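Local coordinates for protein gingipain R2 Pro-Domain (Porphyromonas gingivalis, PDB 4IEF) that is the pro-domain of the arginine-specific cysteine protease gingipain R2 and probably keeps the protease latent until maturation, at residues R79-K93 with T162-T176. Sequence-based numbering, arbitrary orientation.
Sequences RAMKVEVVSSKFIEK and TLRIYTEIVVAVSET
The methyl CG2 of T162 rests against the carboxylate of E92, and the neighbouring L163 pairs with K93 through two nearly straight backbone bonds. R164 then works on two partners at once. Its extended chain lays CD over one face of the F90 ring, 4.0 Å from the ring centroid, while NE reaches OE2 of E92 at 3.1 Å; the carboxylate sits at the edge of the guanidinium and offers its anti lone pair. Gripping different parts of the chain, the two contacts would limit rotation of its end. F127 adds a cation-pi partner. I165 exchanges two backbone bonds with I91, and beyond it CB of F90 stands above the centre of the Y166 ring, 3.6 Å from the centroid. F90 CG lies between the backbone N and the carbonyl carbon (chi1 75°), which carries the ring across so that CD2 comes near Y166 CE2, the two planes inclined by 48°.

This long antiparallel pair shifts register by one residue twice, each time at a classic beta bulge. T167 and E168 both face K89 in the first, at T167, where strand 162-176 turns a corner; E168 sends its carboxylate to R31. At V170 the extra residue is on the opposite strand: its carbonyl O accepts from both V86 N (2.9 Å) and S87 N (3.2 Å), and CG2 of V86 packs on V170 CG1. V171 and V173 both pack on CG2 of V83, on the face covered by strands 133-141 and 144-157. E175 OE2 meets R79 NE in a salt bridge of 2.7 Å, with carboxylate and guanidinium planes 38° apart. Finally T176 grips A80 O twice, with N nearly in line with the carbonyl and OG1 (2.7 Å) above its plane.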
loop_
_atom_site.group_PDB
_atom_site.type_symbol
_atom_site.label_atom_id
_atom_site.label_comp_id
_atom_site.label_asym_id
_atom_site.label_seq_id
_atom_site.Cartn_x
_atom_site.Cartn_y
_atom_site.Cartn_z
ATOM N N ARG A 79 3.822 27.681 -7.809
ATOM C CA ARG A 79 3.747 27.928 -9.252
ATOM C C ARG A 79 3.543 26.677 -10.110
ATOM O O ARG A 79 3.897 25.562 -9.712
ATOM C CB ARG A 79 4.990 28.691 -9.734
ATOM C CG ARG A 79 4.876 30.201 -9.504
ATOM C CD ARG A 79 6.211 30.916 -9.604
ATOM N NE ARG A 79 7.135 30.504 -8.547
ATOM C CZ ARG A 79 7.438 31.235 -7.479
ATOM N NH1 ARG A 79 6.913 32.444 -7.323
ATOM N NH2 ARG A 79 8.283 30.769 -6.569
ATOM N N ALA A 80 2.960 26.895 -11.307
ATOM C CA ALA A 80 2.694 25.883 -12.323
ATOM C C ALA A 80 3.994 25.460 -12.977
ATOM O O ALA A 80 4.804 26.312 -13.347
ATOM C CB ALA A 80 1.732 26.427 -13.362
ATOM N N MET A 81 4.214 24.150 -13.088
ATOM C CA MET A 81 5.447 23.613 -13.666
ATOM C C MET A 81 5.304 23.363 -15.164
ATOM O O MET A 81 4.186 23.205 -15.671
ATOM C CB MET A 81 5.862 22.310 -12.957
ATOM C CG MET A 81 6.009 22.436 -11.439
ATOM S SD MET A 81 7.330 23.537 -10.875
ATOM C CE MET A 81 8.772 22.573 -11.250
ATOM N N LYS A 82 6.441 23.351 -15.869
ATOM C CA LYS A 82 6.510 23.055 -17.293
ATOM C C LYS A 82 7.602 22.013 -17.529
ATOM O O LYS A 82 8.527 21.879 -16.715
ATOM C CB LYS A 82 6.745 24.311 -18.153
ATOM C CG LYS A 82 8.122 24.961 -18.013
ATOM C CD LYS A 82 8.359 26.018 -19.079
ATOM C CE LYS A 82 9.676 26.730 -18.880
ATOM N NZ LYS A 82 10.037 27.573 -20.046
ATOM N N VAL A 83 7.487 21.277 -18.638
ATOM C CA VAL A 83 8.481 20.288 -19.008
ATOM C C VAL A 83 9.007 20.641 -20.409
ATOM O O VAL A 83 8.227 20.903 -21.327
ATOM C CB VAL A 83 7.967 18.832 -18.875
ATOM C CG1 VAL A 83 6.748 18.560 -19.760
ATOM C CG2 VAL A 83 9.082 17.824 -19.130
ATOM N N GLU A 84 10.336 20.722 -20.529
ATOM C CA GLU A 84 11.012 21.032 -21.784
ATOM C C GLU A 84 12.001 19.949 -22.115
ATOM O O GLU A 84 12.778 19.546 -21.247
ATOM C CB GLU A 84 11.745 22.384 -21.727
ATOM C CG GLU A 84 10.933 23.556 -21.223
ATOM C CD GLU A 84 11.526 24.900 -21.601
ATOM O OE1 GLU A 84 11.066 25.472 -22.614
ATOM O OE2 GLU A 84 12.450 25.376 -20.902
ATOM N N VAL A 85 11.994 19.491 -23.371
ATOM C CA VAL A 85 12.948 18.498 -23.853
ATOM C C VAL A 85 14.208 19.276 -24.213
ATOM O O VAL A 85 14.191 20.050 -25.175
ATOM C CB VAL A 85 12.379 17.659 -25.029
ATOM C CG1 VAL A 85 13.454 16.775 -25.664
ATOM C CG2 VAL A 85 11.193 16.823 -24.566
ATOM N N VAL A 86 15.272 19.129 -23.403
ATOM C CA VAL A 86 16.523 19.859 -23.646
ATOM C C VAL A 86 17.477 19.032 -24.535
ATOM O O VAL A 86 18.356 19.603 -25.184
ATOM C CB VAL A 86 17.217 20.355 -22.349
ATOM C CG1 VAL A 86 16.383 21.439 -21.671
ATOM C CG2 VAL A 86 17.523 19.216 -21.380
ATOM N N SER A 87 17.277 17.705 -24.579
ATOM C CA SER A 87 18.093 16.774 -25.355
ATOM C C SER A 87 17.263 15.537 -25.722
ATOM O O SER A 87 16.516 15.026 -24.884
ATOM C CB SER A 87 19.344 16.384 -24.566
ATOM O OG SER A 87 20.094 15.350 -25.182
ATOM N N SER A 88 17.374 15.090 -26.987
ATOM C CA SER A 88 16.674 13.908 -27.508
ATOM C C SER A 88 17.458 13.282 -28.662
ATOM O O SER A 88 18.149 13.983 -29.402
ATOM C CB SER A 88 15.252 14.249 -27.948
ATOM O OG SER A 88 15.233 15.112 -29.074
ATOM N N LYS A 89 17.346 11.957 -28.801
ATOM C CA LYS A 89 18.027 11.154 -29.816
ATOM C C LYS A 89 17.121 9.984 -30.184
ATOM O O LYS A 89 16.640 9.284 -29.289
ATOM C CB LYS A 89 19.377 10.665 -29.246
ATOM C CG LYS A 89 20.263 9.869 -30.198
ATOM C CD LYS A 89 21.385 9.144 -29.438
ATOM C CE LYS A 89 22.517 10.043 -28.985
ATOM N NZ LYS A 89 23.391 9.369 -27.990
ATOM N N PHE A 90 16.857 9.781 -31.484
ATOM C CA PHE A 90 16.008 8.662 -31.888
ATOM C C PHE A 90 16.548 7.926 -33.121
ATOM O O PHE A 90 17.346 8.468 -33.889
ATOM C CB PHE A 90 14.540 9.102 -32.117
ATOM C CG PHE A 90 14.229 9.878 -33.380
ATOM C CD1 PHE A 90 13.979 9.218 -34.579
ATOM C CD2 PHE A 90 14.114 11.262 -33.353
ATOM C CE1 PHE A 90 13.693 9.933 -35.740
ATOM C CE2 PHE A 90 13.792 11.971 -34.507
ATOM C CZ PHE A 90 13.590 11.304 -35.695
ATOM N N ILE A 91 16.075 6.684 -33.294
ATOM C CA ILE A 91 16.351 5.812 -34.434
ATOM C C ILE A 91 14.994 5.440 -35.043
ATOM O O ILE A 91 13.986 5.403 -34.327
ATOM C CB ILE A 91 17.227 4.567 -34.087
ATOM C CG1 ILE A 91 16.671 3.769 -32.884
ATOM C CG2 ILE A 91 18.685 4.972 -33.865
ATOM C CD1 ILE A 91 17.030 2.264 -32.880
ATOM N N GLU A 92 14.957 5.215 -36.355
ATOM C CA GLU A 92 13.713 4.887 -37.037
ATOM C C GLU A 92 13.652 3.424 -37.440
ATOM O O GLU A 92 14.632 2.865 -37.939
ATOM C CB GLU A 92 13.509 5.775 -38.270
ATOM C CG GLU A 92 12.818 7.088 -37.952
ATOM C CD GLU A 92 12.178 7.829 -39.111
ATOM O OE1 GLU A 92 12.279 7.361 -40.267
ATOM O OE2 GLU A 92 11.564 8.890 -38.853
ATOM N N LYS A 93 12.481 2.814 -37.212
ATOM C CA LYS A 93 12.147 1.444 -37.579
ATOM C C LYS A 93 11.012 1.526 -38.610
ATOM O O LYS A 93 9.928 2.029 -38.292
ATOM C CB LYS A 93 11.760 0.638 -36.330
ATOM C CG LYS A 93 12.310 -0.778 -36.321
ATOM C CD LYS A 93 11.678 -1.618 -35.216
ATOM C CE LYS A 93 12.037 -3.081 -35.338
ATOM N NZ LYS A 93 11.133 -3.942 -34.531
ATOM N N THR A 162 5.905 3.858 -39.621
ATOM C CA THR A 162 7.215 4.254 -39.126
ATOM C C THR A 162 7.172 4.429 -37.606
ATOM O O THR A 162 6.328 5.158 -37.063
ATOM C CB THR A 162 7.708 5.516 -39.854
ATOM O OG1 THR A 162 7.748 5.252 -41.264
ATOM C CG2 THR A 162 9.085 5.961 -39.389
ATOM N N LEU A 163 8.099 3.740 -36.930
ATOM C CA LEU A 163 8.258 3.827 -35.494
ATOM C C LEU A 163 9.565 4.538 -35.163
ATOM O O LEU A 163 10.625 4.158 -35.664
ATOM C CB LEU A 163 8.215 2.435 -34.838
ATOM C CG LEU A 163 8.412 2.389 -33.308
ATOM C CD1 LEU A 163 7.122 2.741 -32.557
ATOM C CD2 LEU A 163 8.914 1.036 -32.875
ATOM N N ARG A 164 9.473 5.566 -34.317
ATOM C CA ARG A 164 10.615 6.327 -33.820
ATOM C C ARG A 164 10.931 5.850 -32.404
ATOM O O ARG A 164 10.063 5.897 -31.530
ATOM C CB ARG A 164 10.335 7.837 -33.860
ATOM C CG ARG A 164 10.369 8.405 -35.265
ATOM C CD ARG A 164 10.011 9.875 -35.284
ATOM N NE ARG A 164 10.045 10.415 -36.644
ATOM C CZ ARG A 164 9.696 11.657 -36.968
ATOM N NH1 ARG A 164 9.280 12.503 -36.032
ATOM N NH2 ARG A 164 9.758 12.062 -38.228
ATOM N N ILE A 165 12.146 5.322 -32.209
ATOM C CA ILE A 165 12.617 4.810 -30.925
ATOM C C ILE A 165 13.578 5.828 -30.325
ATOM O O ILE A 165 14.699 5.968 -30.809
ATOM C CB ILE A 165 13.264 3.396 -31.063
ATOM C CG1 ILE A 165 12.258 2.364 -31.634
ATOM C CG2 ILE A 165 13.852 2.921 -29.714
ATOM C CD1 ILE A 165 12.874 1.226 -32.454
ATOM N N TYR A 166 13.141 6.535 -29.276
ATOM C CA TYR A 166 13.978 7.521 -28.600
ATOM C C TYR A 166 14.882 6.803 -27.603
ATOM O O TYR A 166 14.423 6.308 -26.576
ATOM C CB TYR A 166 13.133 8.626 -27.943
ATOM C CG TYR A 166 12.566 9.612 -28.941
ATOM C CD1 TYR A 166 11.415 9.318 -29.667
ATOM C CD2 TYR A 166 13.189 10.834 -29.173
ATOM C CE1 TYR A 166 10.903 10.209 -30.609
ATOM C CE2 TYR A 166 12.681 11.737 -30.108
ATOM C CZ TYR A 166 11.536 11.421 -30.822
ATOM O OH TYR A 166 11.035 12.300 -31.754
ATOM N N THR A 167 16.166 6.688 -27.959
ATOM C CA THR A 167 17.174 5.995 -27.153
ATOM C C THR A 167 17.556 6.838 -25.937
ATOM O O THR A 167 17.921 6.269 -24.908
ATOM C CB THR A 167 18.393 5.626 -27.996
ATOM O OG1 THR A 167 18.931 6.807 -28.593
ATOM C CG2 THR A 167 18.068 4.589 -29.064
ATOM N N GLU A 168 17.452 8.181 -26.047
ATOM C CA GLU A 168 17.737 9.110 -24.956
ATOM C C GLU A 168 16.829 10.338 -25.024
ATOM O O GLU A 168 16.593 10.882 -26.106
ATOM C CB GLU A 168 19.210 9.537 -24.949
ATOM C CG GLU A 168 19.615 10.302 -23.701
ATOM C CD GLU A 168 21.003 10.897 -23.772
ATOM O OE1 GLU A 168 21.928 10.312 -23.161
ATOM O OE2 GLU A 168 21.173 11.938 -24.447
ATOM N N ILE A 169 16.305 10.745 -23.857
ATOM C CA ILE A 169 15.478 11.940 -23.662
ATOM C C ILE A 169 15.917 12.606 -22.359
ATOM O O ILE A 169 15.856 11.977 -21.301
ATOM C CB ILE A 169 13.928 11.687 -23.660
ATOM C CG1 ILE A 169 13.430 10.906 -24.900
ATOM C CG2 ILE A 169 13.159 13.023 -23.488
ATOM C CD1 ILE A 169 12.024 10.256 -24.731
ATOM N N VAL A 170 16.333 13.878 -22.433
ATOM C CA VAL A 170 16.687 14.656 -21.250
ATOM C C VAL A 170 15.675 15.791 -21.150
ATOM O O VAL A 170 15.524 16.573 -22.098
ATOM C CB VAL A 170 18.156 15.165 -21.212
ATOM C CG1 VAL A 170 18.441 15.908 -19.909
ATOM C CG2 VAL A 170 19.143 14.013 -21.394
ATOM N N VAL A 171 14.965 15.862 -20.010
ATOM C CA VAL A 171 13.964 16.903 -19.793
ATOM C C VAL A 171 14.359 17.827 -18.637
ATOM O O VAL A 171 15.014 17.403 -17.682
ATOM C CB VAL A 171 12.525 16.351 -19.586
ATOM C CG1 VAL A 171 12.030 15.608 -20.823
ATOM C CG2 VAL A 171 12.408 15.478 -18.332
ATOM N N ALA A 172 13.924 19.087 -18.733
ATOM C CA ALA A 172 14.075 20.088 -17.691
ATOM C C ALA A 172 12.677 20.429 -17.161
ATOM O O ALA A 172 11.817 20.892 -17.922
ATOM C CB ALA A 172 14.777 21.329 -18.239
ATOM N N VAL A 173 12.426 20.118 -15.887
ATOM C CA VAL A 173 11.149 20.409 -15.239
ATOM C C VAL A 173 11.386 21.639 -14.360
ATOM O O VAL A 173 12.141 21.573 -13.387
ATOM C CB VAL A 173 10.551 19.195 -14.478
ATOM C CG1 VAL A 173 9.255 19.576 -13.759
ATOM C CG2 VAL A 173 10.310 18.017 -15.430
ATOM N N SER A 174 10.799 22.775 -14.759
ATOM C CA SER A 174 10.977 24.066 -14.093
ATOM C C SER A 174 9.647 24.776 -13.877
ATOM O O SER A 174 8.656 24.439 -14.530
ATOM C CB SER A 174 11.902 24.951 -14.926
ATOM O OG SER A 174 11.403 25.112 -16.242
ATOM N N GLU A 175 9.629 25.771 -12.973
ATOM C CA GLU A 175 8.423 26.551 -12.674
ATOM C C GLU A 175 8.222 27.667 -13.691
ATOM O O GLU A 175 9.185 28.128 -14.303
ATOM C CB GLU A 175 8.435 27.116 -11.240
ATOM C CG GLU A 175 9.730 27.756 -10.795
ATOM C CD GLU A 175 9.627 28.513 -9.486
ATOM O OE1 GLU A 175 9.666 27.885 -8.401
ATOM O OE2 GLU A 175 9.537 29.757 -9.556
ATOM N N THR A 176 6.956 28.063 -13.895
ATOM C CA THR A 176 6.560 29.139 -14.810
ATOM C C THR A 176 6.147 30.373 -13.997
ATOM O O THR A 176 6.204 30.341 -12.769
ATOM C CB THR A 176 5.413 28.678 -15.738
ATOM O OG1 THR A 176 4.258 28.362 -14.962
ATOM C CG2 THR A 176 5.791 27.506 -16.600
#